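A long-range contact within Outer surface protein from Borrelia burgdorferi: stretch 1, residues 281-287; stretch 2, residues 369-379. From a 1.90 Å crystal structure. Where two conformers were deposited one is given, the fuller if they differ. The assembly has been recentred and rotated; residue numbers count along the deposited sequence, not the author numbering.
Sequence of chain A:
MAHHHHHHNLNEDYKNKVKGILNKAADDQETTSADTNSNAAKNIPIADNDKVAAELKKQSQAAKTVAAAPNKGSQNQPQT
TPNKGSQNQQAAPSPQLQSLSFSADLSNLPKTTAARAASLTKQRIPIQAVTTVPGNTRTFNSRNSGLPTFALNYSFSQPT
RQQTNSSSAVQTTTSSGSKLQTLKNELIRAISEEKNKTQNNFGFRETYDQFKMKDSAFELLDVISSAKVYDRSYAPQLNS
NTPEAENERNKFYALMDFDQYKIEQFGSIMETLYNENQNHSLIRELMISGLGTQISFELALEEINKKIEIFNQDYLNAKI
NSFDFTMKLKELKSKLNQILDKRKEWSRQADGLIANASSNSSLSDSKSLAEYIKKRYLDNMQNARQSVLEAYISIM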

# COMPACT_ATOMS: atom_id res chain seq x y z
N SER A 281 -12.05 -0.77 -16.45
CA SER A 281 -10.59 -0.92 -16.52
C SER A 281 -9.89 0.10 -15.63
O SER A 281 -8.85 -0.20 -15.04
CB SER A 281 -10.11 -0.80 -17.96
OG SER A 281 -10.71 -1.80 -18.78
N LEU A 282 -10.44 1.32 -15.53
CA LEU A 282 -9.87 2.32 -14.65
C LEU A 282 -9.95 1.87 -13.20
O LEU A 282 -8.99 2.01 -12.44
CB LEU A 282 -10.60 3.65 -14.83
CG LEU A 282 -10.32 4.71 -13.75
CD1 LEU A 282 -8.86 5.15 -13.74
CD2 LEU A 282 -11.26 5.94 -13.89
N ILE A 283 -11.11 1.35 -12.79
CA ILE A 283 -11.28 0.86 -11.43
C ILE A 283 -10.26 -0.22 -11.12
O ILE A 283 -9.64 -0.23 -10.04
CB ILE A 283 -12.72 0.35 -11.22
CG1 ILE A 283 -13.73 1.48 -11.36
CG2 ILE A 283 -12.88 -0.27 -9.83
CD1 ILE A 283 -15.22 0.95 -11.35
N ARG A 284 -10.06 -1.16 -12.06
CA ARG A 284 -9.04 -2.19 -11.88
C ARG A 284 -7.66 -1.58 -11.66
O ARG A 284 -6.95 -1.95 -10.72
CB ARG A 284 -9.01 -3.14 -13.09
CG ARG A 284 -10.20 -4.10 -13.18
CD ARG A 284 -10.06 -5.10 -14.33
NE ARG A 284 -11.20 -6.02 -14.35
CZ ARG A 284 -12.15 -6.03 -15.29
NH1 ARG A 284 -12.08 -5.19 -16.31
NH2 ARG A 284 -13.15 -6.90 -15.21
N GLU A 285 -7.25 -0.66 -12.55
CA GLU A 285 -5.93 -0.04 -12.41
C GLU A 285 -5.79 0.69 -11.07
O GLU A 285 -4.72 0.64 -10.45
CB GLU A 285 -5.64 0.93 -13.56
CG GLU A 285 -5.55 0.32 -14.96
CD GLU A 285 -5.03 1.32 -16.00
OE1 GLU A 285 -5.80 2.16 -16.51
OE2 GLU A 285 -3.81 1.29 -16.29
N LEU A 286 -6.84 1.39 -10.63
CA LEU A 286 -6.75 2.11 -9.35
C LEU A 286 -6.54 1.14 -8.20
O LEU A 286 -5.65 1.33 -7.36
CB LEU A 286 -8.00 2.95 -9.09
CG LEU A 286 -8.21 4.14 -10.04
CD1 LEU A 286 -9.62 4.69 -9.86
CD2 LEU A 286 -7.17 5.22 -9.76
N MET A 287 -7.37 0.09 -8.14
CA MET A 287 -7.26 -0.84 -7.02
C MET A 287 -5.97 -1.64 -7.08
O MET A 287 -5.33 -1.88 -6.04
CB MET A 287 -8.47 -1.78 -6.98
CG MET A 287 -8.40 -2.77 -5.81
SD MET A 287 -8.29 -1.98 -4.17
CE MET A 287 -9.91 -1.20 -4.05
N LEU A 369 -16.39 11.85 -14.09
CA LEU A 369 -15.55 11.47 -12.96
C LEU A 369 -14.40 10.56 -13.38
O LEU A 369 -13.27 10.72 -12.92
CB LEU A 369 -16.40 10.80 -11.89
CG LEU A 369 -15.73 10.34 -10.61
CD1 LEU A 369 -15.18 11.54 -9.85
CD2 LEU A 369 -16.74 9.57 -9.77
N ALA A 370 -14.68 9.58 -14.26
CA ALA A 370 -13.61 8.68 -14.70
C ALA A 370 -12.53 9.44 -15.44
O ALA A 370 -11.34 9.21 -15.22
CB ALA A 370 -14.18 7.56 -15.57
N GLU A 371 -12.92 10.32 -16.35
CA GLU A 371 -11.94 11.11 -17.09
C GLU A 371 -11.11 11.98 -16.16
O GLU A 371 -9.89 12.08 -16.30
CB GLU A 371 -12.66 11.98 -18.13
CG GLU A 371 -11.76 12.90 -18.95
CD GLU A 371 -11.24 12.26 -20.22
OE1 GLU A 371 -11.18 11.01 -20.29
OE2 GLU A 371 -10.90 13.00 -21.17
N TYR A 372 -11.78 12.65 -15.22
CA TYR A 372 -11.08 13.52 -14.27
C TYR A 372 -10.05 12.75 -13.46
O TYR A 372 -8.89 13.18 -13.32
CB TYR A 372 -12.10 14.16 -13.33
CG TYR A 372 -11.49 15.13 -12.33
CD1 TYR A 372 -11.26 16.45 -12.69
CD2 TYR A 372 -11.12 14.72 -11.06
CE1 TYR A 372 -10.70 17.35 -11.80
CE2 TYR A 372 -10.55 15.61 -10.16
CZ TYR A 372 -10.34 16.92 -10.55
OH TYR A 372 -9.78 17.82 -9.69
N ILE A 373 -10.44 11.59 -12.93
CA ILE A 373 -9.54 10.77 -12.12
C ILE A 373 -8.39 10.24 -12.96
O ILE A 373 -7.23 10.24 -12.53
CB ILE A 373 -10.35 9.62 -11.47
CG1 ILE A 373 -11.27 10.19 -10.39
CG2 ILE A 373 -9.41 8.53 -10.93
CD1 ILE A 373 -12.33 9.21 -9.89
N LYS A 374 -8.69 9.79 -14.17
CA LYS A 374 -7.65 9.26 -15.03
C LYS A 374 -6.56 10.30 -15.29
O LYS A 374 -5.37 9.98 -15.25
CB LYS A 374 -8.28 8.77 -16.34
CG LYS A 374 -7.38 8.00 -17.26
CD LYS A 374 -8.21 7.17 -18.24
CE LYS A 374 -9.42 7.96 -18.72
NZ LYS A 374 -10.28 7.21 -19.70
N LYS A 375 -6.93 11.57 -15.51
CA LYS A 375 -5.94 12.58 -15.82
C LYS A 375 -5.29 13.21 -14.59
O LYS A 375 -4.19 13.76 -14.70
CB LYS A 375 -6.56 13.67 -16.72
CG LYS A 375 -6.88 13.12 -18.14
CD LYS A 375 -7.58 14.11 -19.03
CE LYS A 375 -7.61 13.62 -20.50
NZ LYS A 375 -8.48 14.48 -21.35
N ARG A 376 -5.93 13.16 -13.42
CA ARG A 376 -5.36 13.84 -12.25
C ARG A 376 -4.62 12.89 -11.32
O ARG A 376 -3.55 13.26 -10.81
CB ARG A 376 -6.42 14.59 -11.44
CG ARG A 376 -5.79 15.41 -10.31
CD ARG A 376 -6.69 16.47 -9.71
NE ARG A 376 -5.99 17.18 -8.63
CZ ARG A 376 -6.55 18.12 -7.87
NH1 ARG A 376 -7.82 18.47 -8.07
NH2 ARG A 376 -5.85 18.70 -6.91
N TYR A 377 -5.14 11.69 -11.09
CA TYR A 377 -4.61 10.84 -10.03
C TYR A 377 -3.98 9.53 -10.50
O TYR A 377 -3.10 9.02 -9.81
CB TYR A 377 -5.71 10.51 -9.00
CG TYR A 377 -6.35 11.73 -8.40
CD1 TYR A 377 -5.72 12.47 -7.41
CD2 TYR A 377 -7.64 12.13 -8.80
CE1 TYR A 377 -6.33 13.62 -6.85
CE2 TYR A 377 -8.25 13.25 -8.25
CZ TYR A 377 -7.60 13.98 -7.28
OH TYR A 377 -8.22 15.08 -6.75
N LEU A 378 -4.42 8.95 -11.62
CA LEU A 378 -4.04 7.57 -11.91
C LEU A 378 -2.53 7.41 -12.06
O LEU A 378 -1.93 6.49 -11.50
CB LEU A 378 -4.77 7.07 -13.16
CG LEU A 378 -4.42 5.65 -13.63
CD1 LEU A 378 -4.71 4.59 -12.54
CD2 LEU A 378 -5.15 5.33 -14.93
N ASP A 379 -1.90 8.29 -12.85
CA ASP A 379 -0.46 8.16 -13.07
C ASP A 379 0.33 8.34 -11.79
O ASP A 379 1.32 7.64 -11.55
CB ASP A 379 -0.01 9.16 -14.14
CG ASP A 379 -0.47 8.78 -15.53
OD1 ASP A 379 -0.19 7.63 -15.97
OD2 ASP A 379 -1.18 9.59 -16.16

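Between Lys374 and Leu378 the second helix widens into a pi-type turn, and this irregularity lies inside the contact itself. The backbone marks it plainly: Leu378 N bonds to Ile373 O at 3.2 Å, five residues back, while Tyr377 N reaches the same Ile373 O at 2.9 Å. One carbonyl thus serves successive amides, and the extra residue in the turn changes the spacing of the side chains. Ile373 and Leu378, five positions apart, both meet Leu282 and Leu286, which sit one regular turn apart on the first helix.

The two helices run nearly parallel, at 16°, with axes 10.7 Å apart at closest approach. No hydrogen bond or salt bridge crosses between them; 326 Å² of surface is buried, and the packing is carried mainly by aliphatic side chains. At that spacing, leucine and isoleucine are long enough to meet in the middle.

Leu282 is the hub. Its CA-to-CB bond points toward the second helix, and its t, p rotamer spreads the two methyls along it. Leu282 CD2 lies 3.7 Å from Ala370 CB and 3.5 Å from Ala370 O, so the methyl rests against backbone as well as side chain. Alanine suits this position because its short side chain lets the leucine come down close to the main chain. The other branch turns to the far end of the contact, with Leu282 CD1 3.9 Å from Leu378 CD2.

Leu378 answers from the second helix. Its CA-to-CB bond points sideways, yet the t, p side chain brings its end nearer, and it fits against both leucines: Leu378 CD1 is 3.8 Å from Leu286 CD2. Leu286 uses the same device with an m, t rotamer, starting sideways and closing in at its tip. Leu286 CD1 also packs 4.0 Å from Ile373 CG2, and that same isoleucine methyl lies 4.3 Å from Leu282 CD2. The beta branch of Ile373 thus places a methyl close to its own backbone, where both leucines can reach it.

Polar chains belong at the margin. The CA-to-CB bond of Glu285 points toward the second helix, and Glu285 OE1 comes within 3.6 Å of Leu378 CD2, a van der Waals contact; its OE2 is hydrogen-bonded elsewhere in the structure. On the outer side of the second helix, polar groups pair locally: Lys375 NZ forms a salt bridge with Glu371 OE2 at 2.8 Å, and Arg376 NH1 donates a hydrogen bond to Tyr372 OH at 2.6 Å. The rule is simple: aliphatic chains fill the seam, while polar groups border it or pair outside it.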